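PDB 3MKC: racemase from Pseudovibrio sp. JE062, which is a member of the mandelate racemase/muconate lactonizing enzyme family of the enolase superfamily. Local coordinates for residues 10-20 with 31-40; 80-91 with 107-118. All coordinates share one frame; numbering follows the deposited sequence.

In the fold
Both contacts lie in the N-terminal domain of the family, and their centres are about 11 Å apart. Contact 1 pairs two antiparallel strands and is only partly buried. Contact 2 packs two antiparallel helices and is largely buried. Backbone hydrogen bonds hold the strands together, whereas the helices meet through apolar side chains and one bridging water. The two contacts touch each other. Val-36 of the sheet rests on Ala-113 and Leu-117 of helix 102-122, and Ile-12 reaches Leu-114. One face of the hairpin therefore packs against the same helix that pairs with 83-93. The other face carries Glu-16 and Lys-35.

Contact 1. Residues 10-20 with 31-40; sequences APIKSIEFIPV and TVVVKVTDEN
Ala-10 touches Asn-40, its CB 3.4 Å from Asn-40 ND2. Pro-11 O accepts a hydrogen bond from Glu-39 N, and the extended Glu-39 side chain lies across the proline ring. Asn-40 N in turn binds Asp-38 OD1, which makes an Asx turn at the end of the strand. Asp-38 OD2 and Ala-10 O both accept from Gln-121.

The Ile-12 side chain packs on Leu-114 of helix 102-122 and on Pro-80, and its CG2 meets Val-36 CG1 at 3.6 Å. A classic beta bulge follows. Lys-13 N and Ser-14 N both donate to Thr-37 O, at 2.7 Å and 3.1 Å, so this one carbonyl takes two backbone bonds. Beyond the bulge the pairing is regular. Water 1 joins Ser-14 OG, Thr-37 OG1 and Lys-35 O, donating to the last. Ser-14 OG turns toward this water because it stands between its own N and carbonyl carbon (chi1 70°).

Ile-15 lies alongside Val-36 and Val-34. Glu-16 and Lys-35 form a hydrogen-bonded pair; their charged ends are not in contact, and Lys-35 makes a cation-pi contact with Tyr-43. Phe-17 takes Val-34 CG2 over one ring face, 4.0 Å from the centroid, while Val-32 CG1 sits at the ring edge. Ile-18 N donates to Val-33 O at 2.6 Å in a nearly straight bond (171°). Pro-19 has no N-H to give and falls in a non-hydrogen-bonded pair with Val-32. Val-20 closes the pairing with two backbone bonds to Thr-31, and its CG2 meets Val-33 CG2.

Strand 43-48 continues the sheet beyond 29-38. The arrangement is an antiparallel beta hairpin opening the three-stranded meander of the enolase-superfamily N-terminal domain.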
loop_
_atom_site.group_PDB
_atom_site.type_symbol
_atom_site.label_atom_id
_atom_site.label_comp_id
_atom_site.label_asym_id
_atom_site.label_seq_id
_atom_site.Cartn_x
_atom_site.Cartn_y
_atom_site.Cartn_z
ATOM N N ALA A 10 0.354 -9.577 26.761
ATOM C CA ALA A 10 1.662 -9.463 27.405
ATOM C C ALA A 10 2.520 -8.391 26.748
ATOM O O ALA A 10 2.330 -8.069 25.578
ATOM C CB ALA A 10 2.377 -10.803 27.354
ATOM N N PRO A 11 3.503 -7.850 27.490
ATOM C CA PRO A 11 4.392 -6.806 26.974
ATOM C C PRO A 11 5.281 -7.277 25.837
ATOM O O PRO A 11 5.603 -8.463 25.727
ATOM C CB PRO A 11 5.225 -6.408 28.199
ATOM C CG PRO A 11 4.405 -6.885 29.377
ATOM C CD PRO A 11 3.859 -8.189 28.876
ATOM N N ILE A 12 5.680 -6.332 24.997
ATOM C CA ILE A 12 6.562 -6.618 23.875
ATOM C C ILE A 12 7.945 -6.929 24.443
ATOM O O ILE A 12 8.457 -6.184 25.279
ATOM C CB ILE A 12 6.660 -5.397 22.934
ATOM C CG1 ILE A 12 5.302 -5.147 22.282
ATOM C CG2 ILE A 12 7.754 -5.614 21.893
ATOM C CD1 ILE A 12 5.263 -3.916 21.401
ATOM N N LYS A 13 8.541 -8.029 23.997
ATOM C CA LYS A 13 9.863 -8.414 24.477
ATOM C C LYS A 13 10.960 -8.016 23.495
ATOM O O LYS A 13 12.038 -7.574 23.896
ATOM C CB LYS A 13 9.915 -9.924 24.718
ATOM C CG LYS A 13 11.272 -10.428 25.193
ATOM C CD LYS A 13 11.227 -11.923 25.441
ATOM C CE LYS A 13 12.571 -12.469 25.882
ATOM N NZ LYS A 13 12.438 -13.907 26.257
ATOM N N SER A 14 10.687 -8.171 22.205
ATOM C CA SER A 14 11.681 -7.828 21.203
ATOM C C SER A 14 11.076 -7.419 19.870
ATOM O O SER A 14 9.926 -7.736 19.560
ATOM C CB SER A 14 12.632 -9.008 20.974
ATOM O OG SER A 14 11.973 -10.077 20.309
ATOM N N ILE A 15 11.871 -6.705 19.088
ATOM C CA ILE A 15 11.461 -6.261 17.771
ATOM C C ILE A 15 12.657 -6.476 16.862
ATOM O O ILE A 15 13.725 -5.880 17.052
ATOM C CB ILE A 15 11.049 -4.777 17.763
ATOM C CG1 ILE A 15 9.809 -4.583 18.646
ATOM C CG2 ILE A 15 10.754 -4.329 16.329
ATOM C CD1 ILE A 15 9.257 -3.161 18.650
ATOM N N GLU A 16 12.469 -7.345 15.882
ATOM C CA GLU A 16 13.517 -7.694 14.941
ATOM C C GLU A 16 13.198 -7.283 13.510
ATOM O O GLU A 16 12.110 -7.548 12.994
ATOM C CB GLU A 16 13.766 -9.206 15.010
ATOM C CG GLU A 16 14.650 -9.766 13.911
ATOM C CD GLU A 16 14.970 -11.241 14.114
ATOM O OE1 GLU A 16 14.058 -12.010 14.493
ATOM O OE2 GLU A 16 16.134 -11.636 13.885
ATOM N N PHE A 17 14.158 -6.619 12.879
ATOM C CA PHE A 17 14.013 -6.193 11.496
ATOM C C PHE A 17 14.776 -7.228 10.679
ATOM O O PHE A 17 15.980 -7.401 10.849
ATOM C CB PHE A 17 14.594 -4.787 11.314
ATOM C CG PHE A 17 13.620 -3.682 11.658
ATOM C CD1 PHE A 17 13.028 -2.925 10.653
ATOM C CD2 PHE A 17 13.265 -3.432 12.981
ATOM C CE1 PHE A 17 12.092 -1.933 10.956
ATOM C CE2 PHE A 17 12.327 -2.441 13.298
ATOM C CZ PHE A 17 11.739 -1.692 12.277
ATOM N N ILE A 18 14.066 -7.913 9.791
ATOM C CA ILE A 18 14.666 -8.973 8.998
ATOM C C ILE A 18 14.738 -8.711 7.508
ATOM O O ILE A 18 13.757 -8.884 6.789
ATOM C CB ILE A 18 13.898 -10.292 9.219
ATOM C CG1 ILE A 18 13.885 -10.626 10.709
ATOM C CG2 ILE A 18 14.529 -11.414 8.400
ATOM C CD1 ILE A 18 12.949 -11.753 11.081
ATOM N N PRO A 19 15.913 -8.295 7.020
ATOM C CA PRO A 19 16.119 -8.016 5.596
ATOM C C PRO A 19 15.881 -9.276 4.767
ATOM O O PRO A 19 16.383 -10.343 5.109
ATOM C CB PRO A 19 17.582 -7.579 5.540
ATOM C CG PRO A 19 17.789 -6.935 6.874
ATOM C CD PRO A 19 17.086 -7.885 7.812
ATOM N N VAL A 20 15.110 -9.162 3.692
ATOM C CA VAL A 20 14.849 -10.310 2.835
ATOM C C VAL A 20 15.126 -9.934 1.384
ATOM O O VAL A 20 14.460 -9.068 0.816
ATOM C CB VAL A 20 13.390 -10.799 2.965
ATOM C CG1 VAL A 20 13.165 -12.002 2.047
ATOM C CG2 VAL A 20 13.091 -11.178 4.414
ATOM N N THR A 31 12.391 -6.985 0.802
ATOM C CA THR A 31 11.546 -6.384 1.801
ATOM C C THR A 31 12.260 -6.482 3.136
ATOM O O THR A 31 13.371 -7.021 3.235
ATOM C CB THR A 31 10.177 -7.090 1.900
ATOM O OG1 THR A 31 9.308 -6.313 2.733
ATOM C CG2 THR A 31 10.327 -8.489 2.509
ATOM N N VAL A 32 11.627 -5.935 4.159
ATOM C CA VAL A 32 12.184 -5.983 5.486
ATOM C C VAL A 32 11.067 -6.423 6.403
ATOM O O VAL A 32 10.161 -5.652 6.709
ATOM C CB VAL A 32 12.701 -4.610 5.922
ATOM C CG1 VAL A 32 13.340 -4.714 7.284
ATOM C CG2 VAL A 32 13.695 -4.093 4.896
ATOM N N VAL A 33 11.114 -7.682 6.814
ATOM C CA VAL A 33 10.094 -8.198 7.709
ATOM C C VAL A 33 10.330 -7.655 9.103
ATOM O O VAL A 33 11.469 -7.583 9.565
ATOM C CB VAL A 33 10.129 -9.736 7.780
ATOM C CG1 VAL A 33 9.103 -10.231 8.794
ATOM C CG2 VAL A 33 9.853 -10.325 6.410
ATOM N N VAL A 34 9.256 -7.244 9.762
ATOM C CA VAL A 34 9.354 -6.752 11.121
ATOM C C VAL A 34 8.630 -7.755 12.013
ATOM O O VAL A 34 7.424 -7.965 11.871
ATOM C CB VAL A 34 8.690 -5.375 11.283
ATOM C CG1 VAL A 34 8.733 -4.955 12.751
ATOM C CG2 VAL A 34 9.395 -4.353 10.408
ATOM N N LYS A 35 9.369 -8.376 12.925
ATOM C CA LYS A 35 8.792 -9.357 13.832
ATOM C C LYS A 35 8.800 -8.829 15.263
ATOM O O LYS A 35 9.865 -8.602 15.845
ATOM C CB LYS A 35 9.594 -10.656 13.753
ATOM C CG LYS A 35 9.005 -11.847 14.494
ATOM C CD LYS A 35 9.947 -13.041 14.339
ATOM C CE LYS A 35 9.364 -14.328 14.879
ATOM N NZ LYS A 35 10.210 -15.497 14.474
ATOM N N VAL A 36 7.612 -8.621 15.824
ATOM C CA VAL A 36 7.483 -8.138 17.195
ATOM C C VAL A 36 7.034 -9.324 18.045
ATOM O O VAL A 36 5.969 -9.896 17.820
ATOM C CB VAL A 36 6.439 -7.000 17.298
ATOM C CG1 VAL A 36 6.377 -6.473 18.717
ATOM C CG2 VAL A 36 6.800 -5.876 16.334
ATOM N N THR A 37 7.854 -9.687 19.022
ATOM C CA THR A 37 7.564 -10.823 19.882
ATOM C C THR A 37 7.244 -10.405 21.309
ATOM O O THR A 37 7.912 -9.533 21.863
ATOM C CB THR A 37 8.762 -11.777 19.905
ATOM O OG1 THR A 37 9.174 -12.046 18.559
ATOM C CG2 THR A 37 8.387 -13.088 20.590
ATOM N N ASP A 38 6.225 -11.016 21.908
ATOM C CA ASP A 38 5.884 -10.668 23.283
ATOM C C ASP A 38 6.592 -11.603 24.257
ATOM O O ASP A 38 7.292 -12.525 23.844
ATOM C CB ASP A 38 4.362 -10.671 23.515
ATOM C CG ASP A 38 3.753 -12.065 23.526
ATOM O OD1 ASP A 38 4.489 -13.057 23.698
ATOM O OD2 ASP A 38 2.514 -12.161 23.380
ATOM N N GLU A 39 6.405 -11.364 25.547
ATOM C CA GLU A 39 7.067 -12.160 26.570
ATOM C C GLU A 39 6.612 -13.602 26.652
ATOM O O GLU A 39 7.203 -14.391 27.382
ATOM C CB GLU A 39 6.911 -11.484 27.929
ATOM C CG GLU A 39 7.272 -10.016 27.878
ATOM C CD GLU A 39 7.807 -9.478 29.184
ATOM O OE1 GLU A 39 7.057 -9.464 30.185
ATOM O OE2 GLU A 39 8.990 -9.068 29.201
ATOM N N ASN A 40 5.567 -13.950 25.912
ATOM C CA ASN A 40 5.074 -15.321 25.912
ATOM C C ASN A 40 5.486 -16.045 24.639
ATOM O O ASN A 40 5.149 -17.211 24.447
ATOM C CB ASN A 40 3.545 -15.364 26.057
ATOM C CG ASN A 40 3.077 -14.985 27.451
ATOM O OD1 ASN A 40 3.672 -15.392 28.448
ATOM N ND2 ASN A 40 1.997 -14.220 27.526
HETATM O O HOH W 1 10.925 -10.306 17.839
#

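Contact 2. Residues 80-91 with 107-118; sequences PIEINAIWDAMY and LSGIDMALYDLA
Helices 83-91 and 107-118 run antiparallel, at 160° between their directions, with axes 10.4 Å apart at closest approach. Ile-83 is a knob in a hole made by Asp-111, Leu-114, Tyr-115 and Ala-118. Its CD1 stands over the centre of the Tyr-115 ring, 3.5 Å from the centroid, in a CH-pi contact. With CG1 beside its own N (chi1 -49°), Ile-83 sends CG1 to Leu-114 and leaves CG2 3.3 Å from Asp-111 OD1. Pro-80 CG lies 3.5 Å from Leu-117 CD2. Ile-86 CG2 meets Leu-114 CD1.

Leu-107 CD2 lies over one face of the Trp-87 indole, 3.7 Å from the centroid of its five-membered ring. The Asp-111 carboxylate comes to the indole edge, its plane turned 86° from the ring. Met-90, a selenomethionine, sets SE 3.7 Å from Ile-110 CG2. Water 2 donates to Ile-83 O and to Asp-111 OD1, and so bridges the helices. Asp-111 OD1 also bonds Thr-295 OG1, so this buried oxygen has two polar partners.

One side of this pair, with Ile-83, Trp-87 and Tyr-115, meets helix 293-306 of the C-terminal barrel domain. Tyr-115 OH bonds Thr-295, and Trp-87 NE1 donates to Gly-292 O. Toward the sheet, Ile-110, Ala-113 and Leu-117 rest on strand 29-38, which places helix 102-122 between that strand and helix 83-93.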
loop_
_atom_site.group_PDB
_atom_site.type_symbol
_atom_site.label_atom_id
_atom_site.label_comp_id
_atom_site.label_asym_id
_atom_site.label_seq_id
_atom_site.Cartn_x
_atom_site.Cartn_y
_atom_site.Cartn_z
ATOM N N PRO A 80 1.005 -4.563 23.394
ATOM C CA PRO A 80 0.673 -4.519 21.964
ATOM C C PRO A 80 -0.687 -3.925 21.616
ATOM O O PRO A 80 -0.876 -3.399 20.516
ATOM C CB PRO A 80 0.774 -5.983 21.543
ATOM C CG PRO A 80 1.791 -6.534 22.481
ATOM C CD PRO A 80 1.368 -5.934 23.787
ATOM N N ILE A 81 -1.629 -4.015 22.550
ATOM C CA ILE A 81 -2.975 -3.500 22.343
ATOM C C ILE A 81 -3.037 -1.969 22.240
ATOM O O ILE A 81 -3.955 -1.430 21.630
ATOM C CB ILE A 81 -3.927 -3.980 23.470
ATOM C CG1 ILE A 81 -5.351 -3.486 23.210
ATOM C CG2 ILE A 81 -3.449 -3.462 24.822
ATOM C CD1 ILE A 81 -5.946 -3.965 21.904
ATOM N N GLU A 82 -2.067 -1.270 22.824
ATOM C CA GLU A 82 -2.055 0.195 22.772
ATOM C C GLU A 82 -1.312 0.659 21.522
ATOM O O GLU A 82 -0.336 1.407 21.604
ATOM C CB GLU A 82 -1.371 0.770 24.017
ATOM C CG GLU A 82 -1.930 0.242 25.329
ATOM C CD GLU A 82 -1.504 1.077 26.516
ATOM O OE1 GLU A 82 -0.292 1.164 26.786
ATOM O OE2 GLU A 82 -2.385 1.658 27.180
ATOM N N ILE A 83 -1.791 0.226 20.365
ATOM C CA ILE A 83 -1.148 0.567 19.105
ATOM C C ILE A 83 -1.055 2.058 18.837
ATOM O O ILE A 83 -0.022 2.543 18.384
ATOM C CB ILE A 83 -1.866 -0.101 17.923
ATOM C CG1 ILE A 83 -2.060 -1.589 18.226
ATOM C CG2 ILE A 83 -1.050 0.077 16.653
ATOM C CD1 ILE A 83 -2.762 -2.364 17.127
ATOM N N ASN A 84 -2.131 2.780 19.119
ATOM C CA ASN A 84 -2.169 4.220 18.894
ATOM C C ASN A 84 -1.149 4.954 19.763
ATOM O O ASN A 84 -0.449 5.855 19.294
ATOM C CB ASN A 84 -3.576 4.742 19.183
ATOM C CG ASN A 84 -3.718 6.223 18.912
ATOM O OD1 ASN A 84 -3.765 7.036 19.839
ATOM N ND2 ASN A 84 -3.786 6.585 17.637
ATOM N N ALA A 85 -1.073 4.564 21.031
ATOM C CA ALA A 85 -0.147 5.195 21.964
ATOM C C ALA A 85 1.308 4.862 21.643
ATOM O O ALA A 85 2.183 5.714 21.764
ATOM C CB ALA A 85 -0.477 4.780 23.394
ATOM N N ILE A 86 1.571 3.624 21.239
ATOM C CA ILE A 86 2.936 3.225 20.905
ATOM C C ILE A 86 3.384 3.992 19.659
ATOM O O ILE A 86 4.537 4.400 19.546
ATOM C CB ILE A 86 3.023 1.715 20.652
ATOM C CG1 ILE A 86 2.611 0.968 21.924
ATOM C CG2 ILE A 86 4.445 1.333 20.240
ATOM C CD1 ILE A 86 2.450 -0.521 21.746
ATOM N N TRP A 87 2.456 4.188 18.730
ATOM C CA TRP A 87 2.736 4.928 17.503
ATOM C C TRP A 87 3.252 6.314 17.893
ATOM O O TRP A 87 4.309 6.747 17.429
ATOM C CB TRP A 87 1.454 5.097 16.681
ATOM C CG TRP A 87 1.666 5.455 15.231
ATOM C CD1 TRP A 87 1.585 4.609 14.159
ATOM C CD2 TRP A 87 1.969 6.753 14.693
ATOM N NE1 TRP A 87 1.816 5.298 12.989
ATOM C CE2 TRP A 87 2.053 6.615 13.288
ATOM C CE3 TRP A 87 2.177 8.019 15.262
ATOM C CZ2 TRP A 87 2.335 7.695 12.442
ATOM C CZ3 TRP A 87 2.458 9.098 14.418
ATOM C CH2 TRP A 87 2.534 8.924 13.023
ATOM N N ASP A 88 2.494 7.003 18.744
ATOM C CA ASP A 88 2.866 8.341 19.185
ATOM C C ASP A 88 4.204 8.348 19.908
ATOM O O ASP A 88 5.007 9.267 19.730
ATOM C CB ASP A 88 1.801 8.939 20.119
ATOM C CG ASP A 88 0.531 9.348 19.389
ATOM O OD1 ASP A 88 0.560 9.484 18.145
ATOM O OD2 ASP A 88 -0.497 9.549 20.067
ATOM N N ALA A 89 4.434 7.321 20.722
ATOM C CA ALA A 89 5.667 7.226 21.493
ATOM C C ALA A 89 6.878 7.077 20.589
ATOM O O ALA A 89 7.901 7.730 20.798
ATOM C CB ALA A 89 5.589 6.047 22.460
HETATM N N MSE A 90 6.762 6.211 19.591
HETATM C CA MSE A 90 7.853 5.986 18.658
HETATM C C MSE A 90 8.099 7.247 17.832
HETATM O O MSE A 90 9.244 7.698 17.684
HETATM C CB MSE A 90 7.529 4.813 17.724
HETATM C CG MSE A 90 7.540 3.438 18.386
HETATM SE SE MSE A 90 7.353 2.024 17.085
HETATM C CE MSE A 90 5.511 2.348 16.620
ATOM N N TYR A 91 7.021 7.811 17.293
ATOM C CA TYR A 91 7.129 9.015 16.475
ATOM C C TYR A 91 7.771 10.168 17.248
ATOM O O TYR A 91 8.708 10.799 16.769
ATOM C CB TYR A 91 5.747 9.454 15.982
ATOM C CG TYR A 91 5.800 10.613 15.006
ATOM C CD1 TYR A 91 5.958 10.390 13.641
ATOM C CD2 TYR A 91 5.717 11.933 15.451
ATOM C CE1 TYR A 91 6.028 11.456 12.738
ATOM C CE2 TYR A 91 5.789 13.001 14.562
ATOM C CZ TYR A 91 5.941 12.756 13.205
ATOM O OH TYR A 91 5.993 13.809 12.319
ATOM N N LEU A 107 8.876 2.798 11.012
ATOM C CA LEU A 107 7.791 2.918 11.969
ATOM C C LEU A 107 6.582 2.159 11.422
ATOM O O LEU A 107 5.893 1.466 12.162
ATOM C CB LEU A 107 7.452 4.396 12.198
ATOM C CG LEU A 107 6.441 4.763 13.291
ATOM C CD1 LEU A 107 6.588 6.233 13.631
ATOM C CD2 LEU A 107 5.018 4.466 12.830
ATOM N N SER A 108 6.354 2.285 10.116
ATOM C CA SER A 108 5.237 1.623 9.445
ATOM C C SER A 108 5.247 0.104 9.648
ATOM O O SER A 108 4.220 -0.495 9.974
ATOM C CB SER A 108 5.279 1.935 7.949
ATOM O OG SER A 108 5.161 3.333 7.713
ATOM N N GLY A 109 6.404 -0.513 9.441
ATOM C CA GLY A 109 6.504 -1.955 9.614
ATOM C C GLY A 109 6.165 -2.391 11.027
ATOM O O GLY A 109 5.524 -3.421 11.237
ATOM N N ILE A 110 6.608 -1.619 12.011
ATOM C CA ILE A 110 6.316 -1.958 13.394
ATOM C C ILE A 110 4.817 -1.804 13.661
ATOM O O ILE A 110 4.215 -2.648 14.314
ATOM C CB ILE A 110 7.121 -1.066 14.379
ATOM C CG1 ILE A 110 8.623 -1.299 14.180
ATOM C CG2 ILE A 110 6.729 -1.388 15.813
ATOM C CD1 ILE A 110 9.511 -0.391 15.017
ATOM N N ASP A 111 4.209 -0.737 13.144
ATOM C CA ASP A 111 2.781 -0.523 13.365
ATOM C C ASP A 111 1.963 -1.697 12.832
ATOM O O ASP A 111 1.060 -2.196 13.500
ATOM C CB ASP A 111 2.315 0.758 12.676
ATOM C CG ASP A 111 0.838 1.028 12.895
ATOM O OD1 ASP A 111 0.451 1.374 14.036
ATOM O OD2 ASP A 111 0.063 0.888 11.924
HETATM N N MSE A 112 2.292 -2.126 11.621
HETATM C CA MSE A 112 1.608 -3.240 10.981
HETATM C C MSE A 112 1.740 -4.500 11.827
HETATM O O MSE A 112 0.777 -5.247 12.010
HETATM C CB MSE A 112 2.217 -3.485 9.603
HETATM C CG MSE A 112 1.437 -4.449 8.735
HETATM SE SE MSE A 112 2.252 -4.625 7.000
HETATM C CE MSE A 112 2.859 -2.788 6.842
ATOM N N ALA A 113 2.940 -4.732 12.347
ATOM C CA ALA A 113 3.194 -5.918 13.161
ATOM C C ALA A 113 2.423 -5.911 14.482
ATOM O O ALA A 113 2.140 -6.968 15.047
ATOM C CB ALA A 113 4.685 -6.052 13.428
ATOM N N LEU A 114 2.088 -4.727 14.984
ATOM C CA LEU A 114 1.345 -4.645 16.234
ATOM C C LEU A 114 -0.089 -5.102 16.033
ATOM O O LEU A 114 -0.686 -5.702 16.921
ATOM C CB LEU A 114 1.368 -3.220 16.788
ATOM C CG LEU A 114 2.730 -2.782 17.330
ATOM C CD1 LEU A 114 2.654 -1.335 17.777
ATOM C CD2 LEU A 114 3.142 -3.687 18.489
ATOM N N TYR A 115 -0.647 -4.821 14.861
ATOM C CA TYR A 115 -2.010 -5.247 14.586
ATOM C C TYR A 115 -2.053 -6.769 14.537
ATOM O O TYR A 115 -3.025 -7.386 14.963
ATOM C CB TYR A 115 -2.494 -4.646 13.262
ATOM C CG TYR A 115 -2.950 -3.216 13.420
ATOM C CD1 TYR A 115 -4.234 -2.925 13.882
ATOM C CD2 TYR A 115 -2.078 -2.153 13.191
ATOM C CE1 TYR A 115 -4.634 -1.617 14.120
ATOM C CE2 TYR A 115 -2.469 -0.835 13.427
ATOM C CZ TYR A 115 -3.744 -0.578 13.895
ATOM O OH TYR A 115 -4.130 0.714 14.171
ATOM N N ASP A 116 -0.988 -7.373 14.019
ATOM C CA ASP A 116 -0.928 -8.825 13.928
ATOM C C ASP A 116 -0.763 -9.394 15.332
ATOM O O ASP A 116 -1.476 -10.316 15.724
ATOM C CB ASP A 116 0.234 -9.247 13.025
ATOM C CG ASP A 116 0.217 -10.735 12.689
ATOM O OD1 ASP A 116 -0.884 -11.308 12.565
ATOM O OD2 ASP A 116 1.308 -11.322 12.524
ATOM N N LEU A 117 0.164 -8.829 16.096
ATOM C CA LEU A 117 0.409 -9.299 17.454
ATOM C C LEU A 117 -0.789 -9.094 18.381
ATOM O O LEU A 117 -1.225 -10.032 19.049
ATOM C CB LEU A 117 1.641 -8.602 18.032
ATOM C CG LEU A 117 1.998 -8.914 19.482
ATOM C CD1 LEU A 117 2.039 -10.431 19.700
ATOM C CD2 LEU A 117 3.343 -8.275 19.811
ATOM N N ALA A 118 -1.328 -7.877 18.418
ATOM C CA ALA A 118 -2.471 -7.575 19.281
ATOM C C ALA A 118 -3.661 -8.479 18.972
ATOM O O ALA A 118 -4.368 -8.929 19.877
ATOM C CB ALA A 118 -2.881 -6.110 19.122
HETATM O O HOH W 2 2.008 1.498 16.368
#